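Local coordinates for protein methylmalonyl-CoA carboxyltransferase 12S subunit (Propionibacterium freudenreichii, PDB 1ON3) that transfers the carboxyl group of methylmalonyl-CoA to the biotin of the 1.3S subunit, as the homohexameric core of the transcarboxylase complex, at residues Val317-Ala321 and Phe353-Cys357; Ser327-Asn333 and Ile362-Val368; Val400-Val406 and Leu423-Tyr429. All coordinates share one frame; numbering follows the deposited sequence.

Interaction 1 (Val317-Ala321 and Phe353-Cys357); sequences VTAFA and FVNFC
Phe353 meets Thr318 with a ring face and Phe320 with its CE1 edge, so that helix 353-357 packs against strand 317-321 in the C-terminal half of a carboxyltransferase built on the ClpP/crotonase fold. Thr318 CB stands over one face of the Phe353 ring in a CH-pi contact, 4.0 Å from its centroid and 17° off the ring normal. At the far end of the same ring, the CE1 edge comes down on a face of Phe320, with Phe353 CE1 3.6 Å from Phe320 CZ. The planes meet at 53°, which makes this a tilted edge-to-face pair. Phe353 reaches this far because CG lies anti to the backbone N (chi1 -172°), sending the ring out from the helix toward the strand. A long flat side chain suits a gap of 10.4 Å between the two axes. The small methyl of Ala319 points away, leaving its backbone beside the rim of the Phe353 ring, with Phe353 CZ 3.6 Å from Ala319 O.

One helical turn later, Phe356 sets CE2 3.8 Å from Phe320 CZ and meets Phe191 edge-to-face with its own ring. Val308 of the neighbouring strand 305-308 also touches both Phe320 and Phe353. Cys357 slips its sulfur in obliquely beside the Phe320 ring, SG lying 3.8 Å from Phe320 CE2.

Interaction 2 (Ser327-Asn333 and Ile362-Val368); sequences SVGIVAN and IPLVQLV
Ala332 and Leu367 meet CB to CB at 3.6 Å, side by side on the face of the sheet that also carries Ile330 and Val365. A methyl is all that Ala332 puts there, so Leu367 can lie close beside it while its CD1 reaches toward Ile330 CG2. The beta-branched side chains of Ile330 and Val365, at home on extended strands, continue this row, Ile330 CG1 lying 4.2 Å from Val365 CB. Ile296 and Val295 of helix 293-299 pack onto the same row.

On the other face, Val331 CG2 touches Leu364 CD2. Gly329, paired with Leu364, offers bare backbone here, and Ile362 CG2 lies 3.6 Å from Gly329 N. On this side pack Phe353 and Cys357 of helix 344-359, which carries the chain from one strand to the other in a beta-alpha-beta crossover. The two strands therefore run parallel, their axes 4.7 Å apart.

Five backbone hydrogen bonds join them. Val365 N to Gly329 O is short and nearly straight, 2.8 Å with 175° at the hydrogen, whereas Asn333 N to Leu367 O has stretched to 3.3 Å where the pairing ends. Pro363 has no N-H to give, but its carbonyl accepts from Gly329 N.

The polar side chains are buried too, Gln366 in mid-strand and Asn333 at the strand end. Gln366 bends at chi2 (62°), laying its amide beside Val331; OE1 is bonded to Tyr395 OH and NE2 to Thr404 OG1, so a buried amide is held at both ends. Asn333 leans across the strand end, its OD1 3.8 Å from Val368 CG1 while accepting a hydrogen bond from Asp369 N.

Interaction 3 (Val400-Val406 and Leu423-Tyr429); sequences VPKITVV and LGADAVY
Ile403 and Ala427 form the close apolar part of this contact, the CD1 methyl of Ile403 meeting Ala427 CB at 3.6 Å. The isoleucine chain turns at chi2 (-65°) to bring CD1 over to the neighbouring strand, where alanine is small enough to receive it. Beside them the aromatic ring of Tyr429 presents its edge to two methyls, CE1 to Ile403 CG2 and CD1 to Val405 CG2, more loosely at 4.2 and 4.3 Å. Along the backbone the strands pair in parallel, and Thr404 N gives Ala427 O a bond with 173° at the hydrogen. Thr404 O in turn accepts from Tyr429 N.

The other end is less regular and nearer to solvent: residues 423-426 are not strand, Gly424 and Pro401 are partly exposed, and the side chains of Asp426 and Lys402 add to a backbone bond. Asp426 OD2 takes Lys402 N on its anti lone pair at 2.9 Å, while Asp426 N returns a bond of 2.7 Å to Lys402 O. OD2 also forms a salt bridge with Lys509, which would help keep the carboxylate ionised. Lys402 bends at chi3 so that NZ reaches Leu423 O at 2.8 Å; Tyr395 O and Ala398 O also accept from this ammonium. Gly424 suits the turn beside NZ because it has no side chain to crowd Lys402 NZ or the preceding carbonyl at its positive phi (94°).

Strand 402-406 lies between strand 364-370 and strand 427-430 in the sheet, and helix 495-505 packs through Ala502 and Ile499 onto the face bearing Ile403, Val405 and Tyr429.

Overall arrangement
From the N terminus, strand 316-323 comes first and strand 326-333 returns beside it. Helix 344-359 then comes back to the first strand, closing interaction 1 across 31 intervening residues. Strand 364-370 next joins strand 326-333, closing interaction 2 over 28, so the two loops cross. They touch directly: Phe353 CE2 packs on Gly329, and a probable backbone hydrogen bond joins Ile330 N to Ala319 O. Interaction 3 follows in series, closing a shorter loop of 16 residues, and meets interaction 2 where strands 364-370 and 402-407 pair. Together the contacts span five adjacent strands of one mixed sheet, from 316-323 to 427-430, and pack the crossover helix 344-359 against it.

Interaction 1 (Val317-Ala321 and Phe353-Cys357)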
loop_
_atom_site.group_PDB
_atom_site.type_symbol
_atom_site.label_atom_id
_atom_site.label_comp_id
_atom_site.label_asym_id
_atom_site.label_seq_id
_atom_site.Cartn_x
_atom_site.Cartn_y
_atom_site.Cartn_z
ATOM N N VAL E 317 -39.970 -0.547 2.924
ATOM C CA VAL E 317 -39.613 -1.959 2.860
ATOM C C VAL E 317 -38.121 -2.148 2.580
ATOM O O VAL E 317 -37.562 -1.452 1.745
ATOM C CB VAL E 317 -40.403 -2.670 1.723
ATOM C CG1 VAL E 317 -39.864 -4.066 1.496
ATOM C CG2 VAL E 317 -41.891 -2.730 2.069
ATOM N N THR E 318 -37.486 -3.077 3.298
ATOM C CA THR E 318 -36.070 -3.411 3.078
ATOM C C THR E 318 -36.095 -4.933 3.000
ATOM O O THR E 318 -36.597 -5.600 3.916
ATOM C CB THR E 318 -35.145 -2.978 4.249
ATOM O OG1 THR E 318 -35.701 -3.411 5.504
ATOM C CG2 THR E 318 -34.944 -1.461 4.240
ATOM N N ALA E 319 -35.576 -5.487 1.909
ATOM C CA ALA E 319 -35.594 -6.934 1.748
ATOM C C ALA E 319 -34.445 -7.473 0.909
ATOM O O ALA E 319 -33.971 -6.819 -0.014
ATOM C CB ALA E 319 -36.924 -7.362 1.112
ATOM N N PHE E 320 -34.004 -8.677 1.239
ATOM C CA PHE E 320 -32.961 -9.323 0.462
ATOM C C PHE E 320 -33.671 -10.142 -0.620
ATOM O O PHE E 320 -34.726 -10.737 -0.374
ATOM C CB PHE E 320 -32.134 -10.277 1.327
ATOM C CG PHE E 320 -31.135 -9.595 2.211
ATOM C CD1 PHE E 320 -31.190 -9.746 3.592
ATOM C CD2 PHE E 320 -30.111 -8.830 1.664
ATOM C CE1 PHE E 320 -30.223 -9.144 4.420
ATOM C CE2 PHE E 320 -29.149 -8.228 2.473
ATOM C CZ PHE E 320 -29.201 -8.384 3.850
ATOM N N ALA E 321 -33.090 -10.179 -1.812
ATOM C CA ALA E 321 -33.662 -10.950 -2.898
ATOM C C ALA E 321 -32.548 -11.266 -3.856
ATOM O O ALA E 321 -31.377 -10.992 -3.580
ATOM C CB ALA E 321 -34.737 -10.150 -3.604
ATOM N N PHE E 353 -29.729 -0.868 6.730
ATOM C CA PHE E 353 -29.733 -1.873 5.665
ATOM C C PHE E 353 -28.733 -1.488 4.580
ATOM O O PHE E 353 -27.955 -2.325 4.118
ATOM C CB PHE E 353 -31.140 -1.995 5.066
ATOM C CG PHE E 353 -31.304 -3.141 4.096
ATOM C CD1 PHE E 353 -31.255 -4.462 4.539
ATOM C CD2 PHE E 353 -31.557 -2.898 2.741
ATOM C CE1 PHE E 353 -31.464 -5.533 3.648
ATOM C CE2 PHE E 353 -31.767 -3.965 1.842
ATOM C CZ PHE E 353 -31.722 -5.279 2.300
ATOM N N VAL E 354 -28.760 -0.224 4.167
ATOM C CA VAL E 354 -27.839 0.267 3.144
ATOM C C VAL E 354 -26.378 0.106 3.593
ATOM O O VAL E 354 -25.555 -0.385 2.833
ATOM C CB VAL E 354 -28.114 1.754 2.811
ATOM C CG1 VAL E 354 -26.951 2.354 2.001
ATOM C CG2 VAL E 354 -29.432 1.880 2.022
ATOM N N ASN E 355 -26.050 0.499 4.824
ATOM C CA ASN E 355 -24.662 0.350 5.294
ATOM C C ASN E 355 -24.246 -1.112 5.331
ATOM O O ASN E 355 -23.116 -1.451 4.966
ATOM C CB ASN E 355 -24.467 0.951 6.691
ATOM C CG ASN E 355 -24.569 2.461 6.694
ATOM O OD1 ASN E 355 -24.172 3.120 5.727
ATOM N ND2 ASN E 355 -25.084 3.024 7.789
ATOM N N PHE E 356 -25.150 -1.989 5.756
ATOM C CA PHE E 356 -24.804 -3.407 5.808
ATOM C C PHE E 356 -24.510 -3.968 4.409
ATOM O O PHE E 356 -23.490 -4.621 4.194
ATOM C CB PHE E 356 -25.929 -4.241 6.425
ATOM C CG PHE E 356 -25.634 -5.707 6.420
ATOM C CD1 PHE E 356 -24.781 -6.259 7.382
ATOM C CD2 PHE E 356 -26.088 -6.515 5.373
ATOM C CE1 PHE E 356 -24.378 -7.596 7.292
ATOM C CE2 PHE E 356 -25.689 -7.840 5.274
ATOM C CZ PHE E 356 -24.828 -8.380 6.237
ATOM N N CYS E 357 -25.424 -3.727 3.471
ATOM C CA CYS E 357 -25.254 -4.221 2.107
ATOM C C CYS E 357 -23.954 -3.700 1.538
ATOM O O CYS E 357 -23.204 -4.456 0.917
ATOM C CB CYS E 357 -26.434 -3.806 1.217
ATOM S SG CYS E 357 -27.971 -4.717 1.578
#

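Interaction 2 (Ser327-Asn333 and Ile362-Val368)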
loop_
_atom_site.group_PDB
_atom_site.type_symbol
_atom_site.label_atom_id
_atom_site.label_comp_id
_atom_site.label_asym_id
_atom_site.label_seq_id
_atom_site.Cartn_x
_atom_site.Cartn_y
_atom_site.Cartn_z
ATOM N N SER E 327 -27.339 -11.926 -5.052
ATOM C CA SER E 327 -27.948 -11.302 -3.881
ATOM C C SER E 327 -28.022 -9.796 -4.093
ATOM O O SER E 327 -27.051 -9.183 -4.545
ATOM C CB SER E 327 -27.128 -11.536 -2.598
ATOM O OG SER E 327 -27.142 -12.888 -2.171
ATOM N N VAL E 328 -29.181 -9.215 -3.782
ATOM C CA VAL E 328 -29.374 -7.766 -3.860
ATOM C C VAL E 328 -30.208 -7.334 -2.653
ATOM O O VAL E 328 -30.941 -8.140 -2.062
ATOM C CB VAL E 328 -30.147 -7.295 -5.148
ATOM C CG1 VAL E 328 -29.362 -7.666 -6.398
ATOM C CG2 VAL E 328 -31.554 -7.883 -5.176
ATOM N N GLY E 329 -30.078 -6.066 -2.287
ATOM C CA GLY E 329 -30.859 -5.514 -1.196
ATOM C C GLY E 329 -31.826 -4.516 -1.818
ATOM O O GLY E 329 -31.409 -3.614 -2.549
ATOM N N ILE E 330 -33.114 -4.661 -1.532
ATOM C CA ILE E 330 -34.122 -3.770 -2.101
ATOM C C ILE E 330 -34.655 -2.822 -1.037
ATOM O O ILE E 330 -34.975 -3.254 0.062
ATOM C CB ILE E 330 -35.300 -4.580 -2.704
ATOM C CG1 ILE E 330 -34.778 -5.438 -3.865
ATOM C CG2 ILE E 330 -36.414 -3.641 -3.165
ATOM C CD1 ILE E 330 -35.792 -6.333 -4.487
ATOM N N VAL E 331 -34.710 -1.534 -1.375
ATOM C CA VAL E 331 -35.205 -0.482 -0.477
ATOM C C VAL E 331 -36.336 0.162 -1.277
ATOM O O VAL E 331 -36.109 0.722 -2.348
ATOM C CB VAL E 331 -34.097 0.553 -0.185
ATOM C CG1 VAL E 331 -34.595 1.605 0.812
ATOM C CG2 VAL E 331 -32.861 -0.164 0.385
ATOM N N ALA E 332 -37.550 0.083 -0.747
ATOM C CA ALA E 332 -38.712 0.579 -1.462
ATOM C C ALA E 332 -39.739 1.277 -0.571
ATOM O O ALA E 332 -40.036 0.812 0.530
ATOM C CB ALA E 332 -39.366 -0.604 -2.189
ATOM N N ASN E 333 -40.289 2.390 -1.046
ATOM C CA ASN E 333 -41.305 3.080 -0.254
ATOM C C ASN E 333 -42.613 2.298 -0.341
ATOM O O ASN E 333 -42.890 1.648 -1.354
ATOM C CB ASN E 333 -41.501 4.503 -0.765
ATOM C CG ASN E 333 -40.186 5.230 -0.963
ATOM O OD1 ASN E 333 -39.739 5.444 -2.096
ATOM N ND2 ASN E 333 -39.555 5.610 0.140
ATOM N N ILE E 362 -23.150 -6.193 -1.449
ATOM C CA ILE E 362 -24.475 -6.541 -1.970
ATOM C C ILE E 362 -25.071 -5.304 -2.669
ATOM O O ILE E 362 -25.311 -4.280 -2.019
ATOM C CB ILE E 362 -25.399 -6.956 -0.798
ATOM C CG1 ILE E 362 -24.810 -8.188 -0.102
ATOM C CG2 ILE E 362 -26.833 -7.206 -1.289
ATOM C CD1 ILE E 362 -25.590 -8.648 1.104
ATOM N N PRO E 363 -25.311 -5.374 -3.995
ATOM C CA PRO E 363 -25.881 -4.216 -4.709
ATOM C C PRO E 363 -27.204 -3.782 -4.092
ATOM O O PRO E 363 -27.922 -4.589 -3.511
ATOM C CB PRO E 363 -26.078 -4.732 -6.135
ATOM C CG PRO E 363 -24.996 -5.759 -6.279
ATOM C CD PRO E 363 -25.060 -6.485 -4.929
ATOM N N LEU E 364 -27.520 -2.503 -4.263
ATOM C CA LEU E 364 -28.725 -1.900 -3.722
ATOM C C LEU E 364 -29.675 -1.448 -4.821
ATOM O O LEU E 364 -29.300 -0.671 -5.706
ATOM C CB LEU E 364 -28.340 -0.699 -2.844
ATOM C CG LEU E 364 -27.755 -1.114 -1.481
ATOM C CD1 LEU E 364 -26.877 -0.018 -0.918
ATOM C CD2 LEU E 364 -28.881 -1.483 -0.543
ATOM N N VAL E 365 -30.909 -1.923 -4.737
ATOM C CA VAL E 365 -31.945 -1.592 -5.706
ATOM C C VAL E 365 -33.066 -0.836 -5.003
ATOM O O VAL E 365 -33.658 -1.330 -4.040
ATOM C CB VAL E 365 -32.524 -2.877 -6.353
ATOM C CG1 VAL E 365 -33.660 -2.522 -7.321
ATOM C CG2 VAL E 365 -31.414 -3.626 -7.085
ATOM N N GLN E 366 -33.334 0.371 -5.485
ATOM C CA GLN E 366 -34.385 1.226 -4.927
ATOM C C GLN E 366 -35.618 1.289 -5.827
ATOM O O GLN E 366 -35.492 1.384 -7.054
ATOM C CB GLN E 366 -33.878 2.672 -4.742
ATOM C CG GLN E 366 -32.824 2.879 -3.642
ATOM C CD GLN E 366 -31.538 2.112 -3.911
ATOM O OE1 GLN E 366 -31.137 1.264 -3.114
ATOM N NE2 GLN E 366 -30.885 2.411 -5.039
ATOM N N LEU E 367 -36.797 1.228 -5.209
ATOM C CA LEU E 367 -38.073 1.364 -5.922
ATOM C C LEU E 367 -38.693 2.593 -5.252
ATOM O O LEU E 367 -39.048 2.562 -4.071
ATOM C CB LEU E 367 -38.950 0.128 -5.728
ATOM C CG LEU E 367 -38.339 -1.176 -6.241
ATOM C CD1 LEU E 367 -39.348 -2.311 -6.009
ATOM C CD2 LEU E 367 -37.965 -1.055 -7.721
ATOM N N VAL E 368 -38.810 3.676 -6.016
ATOM C CA VAL E 368 -39.280 4.945 -5.480
ATOM C C VAL E 368 -40.701 5.431 -5.770
ATOM O O VAL E 368 -41.143 5.476 -6.917
ATOM C CB VAL E 368 -38.300 6.079 -5.899
ATOM C CG1 VAL E 368 -38.695 7.399 -5.232
ATOM C CG2 VAL E 368 -36.868 5.708 -5.526
#

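Interaction 3 (Val400-Val406 and Leu423-Tyr429)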
loop_
_atom_site.group_PDB
_atom_site.type_symbol
_atom_site.label_atom_id
_atom_site.label_comp_id
_atom_site.label_asym_id
_atom_site.label_seq_id
_atom_site.Cartn_x
_atom_site.Cartn_y
_atom_site.Cartn_z
ATOM N N VAL E 400 -21.116 0.015 -3.533
ATOM C CA VAL E 400 -21.636 -1.139 -4.264
ATOM C C VAL E 400 -22.498 -0.576 -5.395
ATOM O O VAL E 400 -22.812 0.618 -5.408
ATOM C CB VAL E 400 -22.568 -2.036 -3.392
ATOM C CG1 VAL E 400 -21.763 -2.781 -2.323
ATOM C CG2 VAL E 400 -23.658 -1.182 -2.732
ATOM N N PRO E 401 -22.867 -1.420 -6.369
ATOM C CA PRO E 401 -23.711 -0.943 -7.470
ATOM C C PRO E 401 -25.011 -0.431 -6.841
ATOM O O PRO E 401 -25.545 -1.055 -5.924
ATOM C CB PRO E 401 -23.948 -2.210 -8.300
ATOM C CG PRO E 401 -22.650 -2.958 -8.126
ATOM C CD PRO E 401 -22.344 -2.771 -6.641
ATOM N N LYS E 402 -25.495 0.714 -7.314
ATOM C CA LYS E 402 -26.737 1.296 -6.815
ATOM C C LYS E 402 -27.644 1.543 -8.014
ATOM O O LYS E 402 -27.310 2.333 -8.891
ATOM C CB LYS E 402 -26.438 2.601 -6.068
ATOM C CG LYS E 402 -25.721 2.351 -4.724
ATOM C CD LYS E 402 -25.306 3.646 -4.015
ATOM C CE LYS E 402 -24.160 4.321 -4.722
ATOM N NZ LYS E 402 -23.743 5.591 -4.063
ATOM N N ILE E 403 -28.778 0.853 -8.053
ATOM C CA ILE E 403 -29.724 0.971 -9.165
ATOM C C ILE E 403 -31.069 1.446 -8.640
ATOM O O ILE E 403 -31.639 0.849 -7.721
ATOM C CB ILE E 403 -29.936 -0.386 -9.857
ATOM C CG1 ILE E 403 -28.583 -1.019 -10.192
ATOM C CG2 ILE E 403 -30.816 -0.198 -11.090
ATOM C CD1 ILE E 403 -27.770 -0.255 -11.209
ATOM N N THR E 404 -31.599 2.493 -9.262
ATOM C CA THR E 404 -32.840 3.079 -8.805
ATOM C C THR E 404 -33.933 3.171 -9.878
ATOM O O THR E 404 -33.698 3.645 -10.982
ATOM C CB THR E 404 -32.546 4.488 -8.238
ATOM O OG1 THR E 404 -31.724 4.358 -7.061
ATOM C CG2 THR E 404 -33.828 5.229 -7.896
ATOM N N VAL E 405 -35.124 2.718 -9.526
ATOM C CA VAL E 405 -36.265 2.753 -10.427
ATOM C C VAL E 405 -37.328 3.640 -9.788
ATOM O O VAL E 405 -37.791 3.372 -8.671
ATOM C CB VAL E 405 -36.844 1.328 -10.664
ATOM C CG1 VAL E 405 -38.037 1.394 -11.619
ATOM C CG2 VAL E 405 -35.762 0.419 -11.267
ATOM N N VAL E 406 -37.704 4.708 -10.487
ATOM C CA VAL E 406 -38.721 5.612 -9.963
ATOM C C VAL E 406 -40.091 5.195 -10.489
ATOM O O VAL E 406 -40.367 5.334 -11.681
ATOM C CB VAL E 406 -38.438 7.077 -10.365
ATOM C CG1 VAL E 406 -39.503 7.987 -9.763
ATOM C CG2 VAL E 406 -37.049 7.482 -9.891
ATOM N N LEU E 423 -26.520 11.019 -5.758
ATOM C CA LEU E 423 -25.948 10.324 -4.614
ATOM C C LEU E 423 -25.219 9.060 -5.084
ATOM O O LEU E 423 -24.980 8.125 -4.318
ATOM C CB LEU E 423 -27.008 9.992 -3.559
ATOM C CG LEU E 423 -27.201 11.132 -2.542
ATOM C CD1 LEU E 423 -27.982 12.275 -3.190
ATOM C CD2 LEU E 423 -27.949 10.621 -1.321
ATOM N N GLY E 424 -24.877 9.027 -6.365
ATOM C CA GLY E 424 -24.122 7.897 -6.871
ATOM C C GLY E 424 -24.851 6.730 -7.497
ATOM O O GLY E 424 -24.217 5.711 -7.758
ATOM N N ALA E 425 -26.158 6.843 -7.731
ATOM C CA ALA E 425 -26.875 5.750 -8.379
ATOM C C ALA E 425 -26.159 5.538 -9.709
ATOM O O ALA E 425 -25.888 6.501 -10.436
ATOM C CB ALA E 425 -28.344 6.120 -8.632
ATOM N N ASP E 426 -25.837 4.286 -10.021
ATOM C CA ASP E 426 -25.144 3.983 -11.268
ATOM C C ASP E 426 -26.097 3.953 -12.459
ATOM O O ASP E 426 -25.701 4.255 -13.584
ATOM C CB ASP E 426 -24.418 2.653 -11.145
ATOM C CG ASP E 426 -23.370 2.687 -10.071
ATOM O OD1 ASP E 426 -22.350 3.373 -10.259
ATOM O OD2 ASP E 426 -23.578 2.044 -9.027
ATOM N N ALA E 427 -27.344 3.572 -12.208
ATOM C CA ALA E 427 -28.359 3.538 -13.260
ATOM C C ALA E 427 -29.684 3.959 -12.647
ATOM O O ALA E 427 -30.039 3.504 -11.557
ATOM C CB ALA E 427 -28.482 2.126 -13.852
ATOM N N VAL E 428 -30.409 4.838 -13.336
ATOM C CA VAL E 428 -31.698 5.285 -12.833
ATOM C C VAL E 428 -32.746 5.190 -13.943
ATOM O O VAL E 428 -32.510 5.654 -15.060
ATOM C CB VAL E 428 -31.633 6.739 -12.327
ATOM C CG1 VAL E 428 -32.956 7.128 -11.735
ATOM C CG2 VAL E 428 -30.523 6.894 -11.266
ATOM N N TYR E 429 -33.888 4.575 -13.648
ATOM C CA TYR E 429 -34.941 4.468 -14.658
ATOM C C TYR E 429 -36.236 5.053 -14.139
ATOM O O TYR E 429 -36.544 4.938 -12.952
ATOM C CB TYR E 429 -35.195 3.013 -15.054
ATOM C CG TYR E 429 -33.960 2.282 -15.474
ATOM C CD1 TYR E 429 -33.286 1.463 -14.577
ATOM C CD2 TYR E 429 -33.409 2.471 -16.743
ATOM C CE1 TYR E 429 -32.082 0.853 -14.921
ATOM C CE2 TYR E 429 -32.191 1.859 -17.100
ATOM C CZ TYR E 429 -31.538 1.055 -16.172
ATOM O OH TYR E 429 -30.323 0.473 -16.462
#